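Local coordinates for protein ribulose bisphosphate carboxylase small chain (Galdieria sulphuraria, PDB 4F0H) that forms the small subunit of ribulose bisphosphate carboxylase, the enzyme that fixes carbon dioxide onto ribulose bisphosphate, at residues F66-N69 and A70-A74. Residues are numbered along the deposited sequence; the frame is centred on the assembly and turned at random.
Sequences FEIN and ACRKA
Asn69 and Arg72, one turn apart on helix 61-74, run side by side and join through the amide oxygen of the asparagine. From the backbone outward, Arg72 CB and CG rest against the carbonyl oxygen of Ile68, CG being 3.4 Å from Ile68 O. CD touches both that oxygen and Asn69 OD1. Because Arg72 CG stands anti to the carbonyl carbon (chi1 -79°) and the chain is extended from CG to NE, the guanidinium is carried back along the helix. There Ile68 CG2 sits over one of its faces, displaced toward the rim and 4.0 Å from Arg72 NE. Arg72 NH1 then donates to Asn69 OD1 at 2.9 Å; the acceptor lies close to the guanidinium plane, but the donor stands 38° out of the amide plane. From the opposite face of that amide comes Lys73 NZ, 3.1 Å from Asn69 OD1, on a chain bent at chi2 and chi4 that wraps over Asn69 O. One oxygen thus accepts from two cationic side chains, which would probably polarise the amide. NH1 of Arg72 also forms a salt bridge with Asp16, and NH2 bonds to Val100 O on strand 93-101. A leucine in place of Arg72 would probably cost Asp16 this salt bridge, and Asn69 OD1 and Val100 O a donor each. The backbone itself keeps regular i to i+4 bonds, among them Cys71 N to Glu67 O at 2.7 Å. Ile68 and Cys71 supply the buried face, turned onto Ile35, and Glu67, at its margin, bonds through OE1 to Trp51 NE1. The aliphatic part of Arg72 packs beside them, while Lys73 lies on the exposed side, an arrangement characteristic of a helix packed on the four-stranded antiparallel sheet of the RuBisCO small subunit.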
ATOM      1  N   PHE B  66      46.037  27.034  32.178  1.00 16.49           N
ATOM      2  CA  PHE B  66      45.863  26.844  33.581  1.00 18.53           C
ATOM      3  C   PHE B  66      44.686  25.963  33.858  1.00 17.65           C
ATOM      4  O   PHE B  66      44.764  25.062  34.714  1.00 17.98           O
ATOM      5  CB  PHE B  66      45.655  28.166  34.311  1.00 21.76           C
ATOM      6  CG  PHE B  66      45.329  27.976  35.757  1.00 23.51           C
ATOM      7  CD1 PHE B  66      46.323  27.677  36.657  1.00 25.10           C
ATOM      8  CD2 PHE B  66      44.011  28.094  36.216  1.00 28.71           C
ATOM      9  CE1 PHE B  66      46.035  27.487  37.993  1.00 25.87           C
ATOM     10  CE2 PHE B  66      43.691  27.905  37.566  1.00 28.22           C
ATOM     11  CZ  PHE B  66      44.711  27.591  38.462  1.00 27.47           C
ATOM     12  N   GLU B  67      43.563  26.249  33.188  1.00 15.08           N
ATOM     13  CA  GLU B  67      42.405  25.374  33.270  1.00 13.38           C
ATOM     14  C   GLU B  67      42.666  23.984  32.767  1.00 13.12           C
ATOM     15  O   GLU B  67      42.137  23.039  33.309  1.00 13.42           O
ATOM     16  CB  GLU B  67      41.266  25.925  32.487  1.00 14.19           C
ATOM     17  CG  GLU B  67      40.787  27.203  32.976  1.00 16.53           C
ATOM     18  CD  GLU B  67      40.254  27.154  34.408  1.00 24.03           C
ATOM     19  OE1 GLU B  67      39.850  26.074  34.961  1.00 25.72           O
ATOM     20  OE2 GLU B  67      40.252  28.249  35.001  1.00 26.02           O
ATOM     21  N   ILE B  68      43.434  23.840  31.696  1.00 14.24           N
ATOM     22  CA  ILE B  68      43.752  22.493  31.189  1.00 14.08           C
ATOM     23  C   ILE B  68      44.453  21.675  32.288  1.00 15.12           C
ATOM     24  O   ILE B  68      44.160  20.492  32.538  1.00 11.48           O
ATOM     25  CB  ILE B  68      44.702  22.565  29.970  1.00 14.61           C
ATOM     26  CG1 ILE B  68      44.008  23.245  28.773  1.00 14.38           C
ATOM     27  CG2 ILE B  68      45.228  21.167  29.600  1.00 13.76           C
ATOM     28  CD1 ILE B  68      44.889  23.226  27.516  1.00 16.12           C
ATOM     29  N   ASN B  69      45.357  22.331  32.978  1.00 13.18           N
ATOM     30  CA  ASN B  69      46.121  21.687  34.023  1.00 13.75           C
ATOM     31  C   ASN B  69      45.328  21.448  35.285  1.00 12.13           C
ATOM     32  O   ASN B  69      45.449  20.388  35.922  1.00 12.21           O
ATOM     33  CB  ASN B  69      47.458  22.429  34.215  1.00 14.65           C
ATOM     34  CG  ASN B  69      48.479  21.962  33.178  1.00 15.29           C
ATOM     35  OD1 ASN B  69      48.649  20.788  33.028  1.00 16.78           O
ATOM     36  ND2 ASN B  69      49.053  22.861  32.399  1.00 19.27           N
ATOM     37  N   ALA B  70      44.475  22.411  35.616  1.00  8.46           N
ATOM     38  CA  ALA B  70      43.490  22.203  36.653  1.00 11.55           C
ATOM     39  C   ALA B  70      42.577  20.985  36.295  1.00 14.97           C
ATOM     40  O   ALA B  70      42.300  20.102  37.144  1.00 11.68           O
ATOM     41  CB  ALA B  70      42.661  23.498  36.833  1.00 12.16           C
ATOM     42  N   CYS B  71      42.137  20.897  35.028  1.00 13.57           N
ATOM     43  CA  CYS B  71      41.289  19.730  34.668  1.00 11.33           C
ATOM     44  C   CYS B  71      42.077  18.395  34.808  1.00 11.56           C
ATOM     45  O   CYS B  71      41.564  17.415  35.387  1.00 12.29           O
ATOM     46  CB  CYS B  71      40.695  19.870  33.296  1.00  7.76           C
ATOM     47  SG  CYS B  71      39.446  18.605  32.971  1.00 13.29           S
ATOM     48  N   ARG B  72      43.302  18.365  34.292  1.00  9.89           N
ATOM     49  CA  ARG B  72      44.156  17.170  34.405  1.00 10.65           C
ATOM     50  C   ARG B  72      44.330  16.724  35.847  1.00 14.49           C
ATOM     51  O   ARG B  72      44.313  15.519  36.122  1.00 16.92           O
ATOM     52  CB  ARG B  72      45.532  17.453  33.835  1.00 10.28           C
ATOM     53  CG  ARG B  72      45.562  17.386  32.328  1.00  9.61           C
ATOM     54  CD  ARG B  72      46.681  18.236  31.850  1.00 13.38           C
ATOM     55  NE  ARG B  72      47.202  17.807  30.562  1.00 12.02           N
ATOM     56  CZ  ARG B  72      48.162  18.463  29.897  1.00 20.28           C
ATOM     57  NH1 ARG B  72      48.746  19.532  30.428  1.00 15.67           N
ATOM     58  NH2 ARG B  72      48.576  18.033  28.699  1.00 22.65           N
ATOM     59  N   LYS B  73      44.457  17.668  36.788  1.00 15.43           N
ATOM     60  CA  LYS B  73      44.667  17.229  38.155  1.00 18.01           C
ATOM     61  C   LYS B  73      43.390  16.649  38.723  1.00 17.52           C
ATOM     62  O   LYS B  73      43.417  15.595  39.371  1.00 18.78           O
ATOM     63  CB  LYS B  73      45.265  18.299  39.086  1.00 20.46           C
ATOM     64  CG  LYS B  73      46.327  19.153  38.444  1.00 30.34           C
ATOM     65  CD  LYS B  73      47.434  18.349  37.661  1.00 35.53           C
ATOM     66  CE  LYS B  73      48.273  19.296  36.767  1.00 37.13           C
ATOM     67  NZ  LYS B  73      48.625  18.775  35.403  1.00 34.36           N
ATOM     68  N   ALA B  74      42.265  17.309  38.482  1.00 16.46           N
ATOM     69  CA  ALA B  74      41.038  16.867  39.068  1.00 12.43           C
ATOM     70  C   ALA B  74      40.549  15.613  38.384  1.00 16.67           C
ATOM     71  O   ALA B  74      39.819  14.875  39.013  1.00 16.97           O
ATOM     72  CB  ALA B  74      39.990  17.919  38.947  1.00 15.34           C
TER